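Local coordinates for periplasmic binding protein (Veillonella parvula, PDB 4OVK) that probably captures a solute, perhaps an iron-carrying chelate, outside the cell membrane and delivers it to an ABC transporter for uptake, at residues P286-M289 with K290-G293; I305-D308 with D309-F313. All blocks are in the same frame, centred on the assembly; numbering follows the deposited sequence.

Contact 1 (P286-M289 with K290-G293); sequences PLMM and KWMG
M288 and W291 meet on one flank of helix 285-296, the selenium of M288 (a selenomethionine, like M289 and M292) lying 3.7 Å from CE3 of the indole. Measured from the centroid of the six-membered ring, SE sits at 4.8 Å and 59° off the normal, an oblique Met-aromatic contact made at the benzo side of the indole. In M288, CG anti to the backbone N (chi1 173°) starts the chain forward along the helix, and the bend at chi2 then swings SE toward the indole. In the conformer given, CG of M292 also lies 4.0 Å from this selenium. W278 touches M288 from outside the helix, P272 lies on W291, and M201 and I202 of helix 197-204 cover M292.

K290 uses its chain differently. Its CG passes 3.5 Å from the carbonyl O of P286, and the nearly extended methylenes beyond carry NZ away to a salt bridge with D309 and a hydrogen bond to a bound triethylene glycol, probably from the crystallisation liquor.

Beneath the side chains, the amides of K290, W291, M292 and G293 bond to the carbonyls of P286, L287, M288 and M289, with M292 N to M288 O at 3.0 Å and 167°. This unbroken i to i+4 ladder is that of a regular alpha-helix, here one packed between the long helix 150-170 on one flank and helix 306-318 on another, in a two-lobed periplasmic binding protein.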
loop_
_atom_site.group_PDB
_atom_site.type_symbol
_atom_site.label_atom_id
_atom_site.label_comp_id
_atom_site.label_asym_id
_atom_site.label_seq_id
_atom_site.Cartn_x
_atom_site.Cartn_y
_atom_site.Cartn_z
ATOM N N PRO A 286 0.184 -7.923 3.842
ATOM C CA PRO A 286 0.714 -9.254 4.194
ATOM C C PRO A 286 1.460 -9.966 3.053
ATOM O O PRO A 286 2.386 -10.753 3.315
ATOM C CB PRO A 286 -0.543 -10.035 4.590
ATOM C CG PRO A 286 -1.461 -9.006 5.101
ATOM C CD PRO A 286 -1.238 -7.792 4.233
ATOM N N LEU A 287 1.062 -9.706 1.810
ATOM C CA LEU A 287 1.748 -10.286 0.649
ATOM C C LEU A 287 3.127 -9.642 0.447
ATOM O O LEU A 287 4.113 -10.316 0.113
ATOM C CB LEU A 287 0.887 -10.162 -0.610
ATOM C CG LEU A 287 -0.438 -10.922 -0.508
ATOM C CD1 LEU A 287 -1.395 -10.460 -1.578
ATOM C CD2 LEU A 287 -0.249 -12.449 -0.574
HETATM N N MSE A 288 3.209 -8.339 0.691
HETATM C CA MSE A 288 4.488 -7.639 0.659
HETATM C C MSE A 288 5.431 -8.190 1.708
HETATM O O MSE A 288 6.609 -8.382 1.439
HETATM C CB MSE A 288 4.259 -6.153 0.869
HETATM C CG MSE A 288 5.555 -5.368 1.019
HETATM SE SE MSE A 288 6.743 -5.555 -0.543
HETATM C CE MSE A 288 7.616 -3.800 -0.390
HETATM N N MSE A 289 4.920 -8.471 2.903
HETATM C CA MSE A 289 5.751 -9.009 3.987
HETATM C C MSE A 289 6.298 -10.378 3.608
HETATM O O MSE A 289 7.468 -10.711 3.866
HETATM C CB MSE A 289 4.932 -9.101 5.271
HETATM C CG MSE A 289 4.540 -7.723 5.739
HETATM SE SE MSE A 289 6.044 -6.925 6.697
HETATM C CE MSE A 289 4.870 -6.463 8.212
ATOM N N LYS A 290 5.466 -11.163 2.944
ATOM C CA LYS A 290 5.882 -12.475 2.469
ATOM C C LYS A 290 6.968 -12.413 1.394
ATOM O O LYS A 290 7.920 -13.196 1.442
ATOM C CB LYS A 290 4.684 -13.287 2.013
ATOM C CG LYS A 290 3.948 -13.882 3.206
ATOM C CD LYS A 290 2.728 -14.691 2.837
ATOM C CE LYS A 290 2.351 -15.567 4.029
ATOM N NZ LYS A 290 1.167 -16.436 3.798
ATOM N N TRP A 291 6.856 -11.459 0.475
ATOM C CA TRP A 291 7.881 -11.231 -0.536
ATOM C C TRP A 291 9.214 -10.861 0.132
ATOM O O TRP A 291 10.248 -11.472 -0.168
ATOM C CB TRP A 291 7.419 -10.156 -1.518
ATOM C CG TRP A 291 8.357 -9.846 -2.614
ATOM C CD1 TRP A 291 8.555 -10.574 -3.755
ATOM C CD2 TRP A 291 9.227 -8.717 -2.700
ATOM N NE1 TRP A 291 9.506 -9.972 -4.537
ATOM C CE2 TRP A 291 9.923 -8.821 -3.915
ATOM C CE3 TRP A 291 9.482 -7.623 -1.868
ATOM C CZ2 TRP A 291 10.859 -7.874 -4.313
ATOM C CZ3 TRP A 291 10.411 -6.692 -2.259
ATOM C CH2 TRP A 291 11.073 -6.807 -3.483
HETATM N N MSE A 292 9.183 -9.898 1.052
HETATM C CA MSE A 292 10.396 -9.425 1.718
HETATM C C MSE A 292 11.032 -10.518 2.532
HETATM O O MSE A 292 12.253 -10.687 2.512
HETATM C CB MSE A 292 10.080 -8.240 2.630
HETATM C CG MSE A 292 9.668 -7.043 1.781
HETATM SE SE MSE A 292 9.360 -5.496 2.943
HETATM C CE MSE A 292 11.141 -5.504 3.770
ATOM N N GLY A 293 10.216 -11.267 3.260
ATOM C CA GLY A 293 10.722 -12.380 4.083
ATOM C C GLY A 293 11.544 -13.373 3.282
ATOM O O GLY A 293 12.630 -13.817 3.706
#

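Contact 2 (I305-D308 with D309-F313); sequences ILRD and DLKQF
D309 folds its carboxylate back over the I305 carbonyl one turn earlier, CG coming within 3.5 Å of I305 O. With CG anti to its own carbonyl carbon (chi1 -65°), the group is directed toward the helix start, where water 1 accepts a hydrogen bond from I305 N at 2.8 Å and donates one to D309 OD1. I305 is the N-cap residue of helix 306-318, and the water thereby ties its amide to an acidic side chain four residues on. A carboxylate here would also interact favourably with the helix dipole. The other oxygen, OD2, is engaged by K290, which leaves the two carboxylate oxygens with different partners.

Backbone bonds run i to i+4 from I305 onward, the pattern of the first turns of an alpha-helix. L310 N reaches L306 O at 2.8 Å and K311 N reaches R307 O at 3.0 Å. CB of L310 also packs on L306 O, at 3.4 Å.

Further round the turn, in the conformer given, K311 lays its aliphatic chain over the R307 carbonyl, CG coming within 3.3 Å of R307 O, and runs beside the R307 side chain in the same direction. The two are in loose touch, K311 CD standing 4.2 Å from R307 CG. Their cationic ends stay apart, with NZ of K311 6.4 Å from NH1 of R307, whose guanidinium instead forms a salt bridge through NH2 with the C-terminal carboxylate of F341. L306 and L310 supply the apolar flank of the turn and face helix 285-296, while I327 of helix 324-331 touches R307, L310 and K311.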
loop_
_atom_site.group_PDB
_atom_site.type_symbol
_atom_site.label_atom_id
_atom_site.label_comp_id
_atom_site.label_asym_id
_atom_site.label_seq_id
_atom_site.Cartn_x
_atom_site.Cartn_y
_atom_site.Cartn_z
ATOM N N ILE A 305 4.247 -20.516 -0.198
ATOM C CA ILE A 305 4.550 -20.222 -1.597
ATOM C C ILE A 305 3.800 -18.943 -1.956
ATOM O O ILE A 305 2.562 -18.925 -2.003
ATOM C CB ILE A 305 4.117 -21.374 -2.517
ATOM C CG1 ILE A 305 4.820 -22.684 -2.110
ATOM C CG2 ILE A 305 4.404 -21.037 -3.971
ATOM C CD1 ILE A 305 4.241 -23.904 -2.788
ATOM N N LEU A 306 4.554 -17.877 -2.191
ATOM C CA LEU A 306 3.991 -16.541 -2.365
ATOM C C LEU A 306 2.997 -16.504 -3.528
ATOM O O LEU A 306 1.924 -15.924 -3.406
ATOM C CB LEU A 306 5.111 -15.530 -2.585
ATOM C CG LEU A 306 4.643 -14.087 -2.840
ATOM C CD1 LEU A 306 3.725 -13.589 -1.726
ATOM C CD2 LEU A 306 5.838 -13.162 -3.025
ATOM N N ARG A 307 3.353 -17.131 -4.650
ATOM C CA ARG A 307 2.483 -17.157 -5.826
ATOM C C ARG A 307 1.103 -17.744 -5.494
ATOM O O ARG A 307 0.087 -17.248 -5.964
ATOM C CB ARG A 307 3.172 -17.953 -6.944
ATOM C CG ARG A 307 2.297 -18.501 -8.047
ATOM C CD ARG A 307 3.132 -19.247 -9.082
ATOM N NE ARG A 307 4.266 -18.453 -9.556
ATOM C CZ ARG A 307 4.300 -17.746 -10.685
ATOM N NH1 ARG A 307 3.266 -17.721 -11.515
ATOM N NH2 ARG A 307 5.396 -17.065 -10.998
ATOM N N ASP A 308 1.080 -18.827 -4.718
ATOM C CA ASP A 308 -0.176 -19.453 -4.311
ATOM C C ASP A 308 -0.979 -18.539 -3.399
ATOM O O ASP A 308 -2.192 -18.447 -3.523
ATOM C CB ASP A 308 0.069 -20.788 -3.594
ATOM C CG ASP A 308 0.692 -21.832 -4.490
ATOM O OD1 ASP A 308 0.670 -21.666 -5.722
ATOM O OD2 ASP A 308 1.206 -22.843 -3.959
ATOM N N ASP A 309 -0.304 -17.881 -2.469
ATOM C CA ASP A 309 -0.983 -17.015 -1.520
ATOM C C ASP A 309 -1.551 -15.790 -2.251
ATOM O O ASP A 309 -2.648 -15.334 -1.931
ATOM C CB ASP A 309 -0.041 -16.559 -0.410
ATOM C CG ASP A 309 0.437 -17.703 0.464
ATOM O OD1 ASP A 309 -0.089 -18.846 0.372
ATOM O OD2 ASP A 309 1.368 -17.446 1.257
ATOM N N LEU A 310 -0.809 -15.279 -3.238
ATOM C CA LEU A 310 -1.291 -14.167 -4.068
ATOM C C LEU A 310 -2.541 -14.598 -4.851
ATOM O O LEU A 310 -3.542 -13.890 -4.844
ATOM C CB LEU A 310 -0.168 -13.709 -5.008
ATOM C CG LEU A 310 -0.451 -12.584 -5.985
ATOM C CD1 LEU A 310 -0.745 -11.289 -5.246
ATOM C CD2 LEU A 310 0.689 -12.384 -6.957
ATOM N N LYS A 311 -2.485 -15.761 -5.514
ATOM C CA LYS A 311 -3.643 -16.260 -6.254
ATOM C C LYS A 311 -4.851 -16.450 -5.341
ATOM O O LYS A 311 -5.974 -16.076 -5.702
ATOM C CB LYS A 311 -3.330 -17.563 -6.969
ATOM C CG LYS A 311 -2.360 -17.366 -8.123
ATOM C CD LYS A 311 -1.809 -18.683 -8.633
ATOM C CE LYS A 311 -2.866 -19.451 -9.387
ATOM N NZ LYS A 311 -2.245 -20.580 -10.124
ATOM N N GLN A 312 -4.613 -17.031 -4.168
ATOM C CA GLN A 312 -5.681 -17.269 -3.201
ATOM C C GLN A 312 -6.335 -15.955 -2.779
ATOM O O GLN A 312 -7.566 -15.879 -2.734
ATOM C CB GLN A 312 -5.159 -18.007 -1.975
ATOM C CG GLN A 312 -6.202 -18.264 -0.906
ATOM C CD GLN A 312 -5.581 -18.816 0.371
ATOM O OE1 GLN A 312 -4.914 -18.098 1.128
ATOM N NE2 GLN A 312 -5.799 -20.086 0.614
ATOM N N PHE A 313 -5.515 -14.954 -2.479
ATOM C CA PHE A 313 -6.020 -13.643 -2.044
ATOM C C PHE A 313 -6.911 -13.006 -3.132
ATOM O O PHE A 313 -8.042 -12.594 -2.853
ATOM C CB PHE A 313 -4.862 -12.724 -1.690
ATOM C CG PHE A 313 -5.284 -11.435 -1.029
ATOM C CD1 PHE A 313 -5.717 -10.353 -1.786
ATOM C CD2 PHE A 313 -5.240 -11.308 0.349
ATOM C CE1 PHE A 313 -6.081 -9.159 -1.170
ATOM C CE2 PHE A 313 -5.624 -10.134 0.964
ATOM C CZ PHE A 313 -6.057 -9.067 0.202
HETATM O O HOH W 1 1.564 -21.060 0.548
#

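How the contacts relate
Contacts 1 and 2 lie on two helices that follow one another in the chain, 285-296 and 306-318, with centres 11 Å apart and on the same side of the chain's centre. Their one charged bridge joins K290 NZ to D309 OD2 at 2.7 Å, so the carboxylate that binds the helix-start water in contact 2 also holds the lysine of contact 1. Apolar packing continues the interface: L306 CD2 lies 3.7 Å from W291 CB, and L310 CD1 lies 3.8 Å from L287 CD1. Triethylene glycol is bound beside this bridge, its nearest atoms about 3 Å from the K290 side chain and about 5 Å from that of D309; it probably comes from the crystallisation liquor and does not by itself mark the solute site.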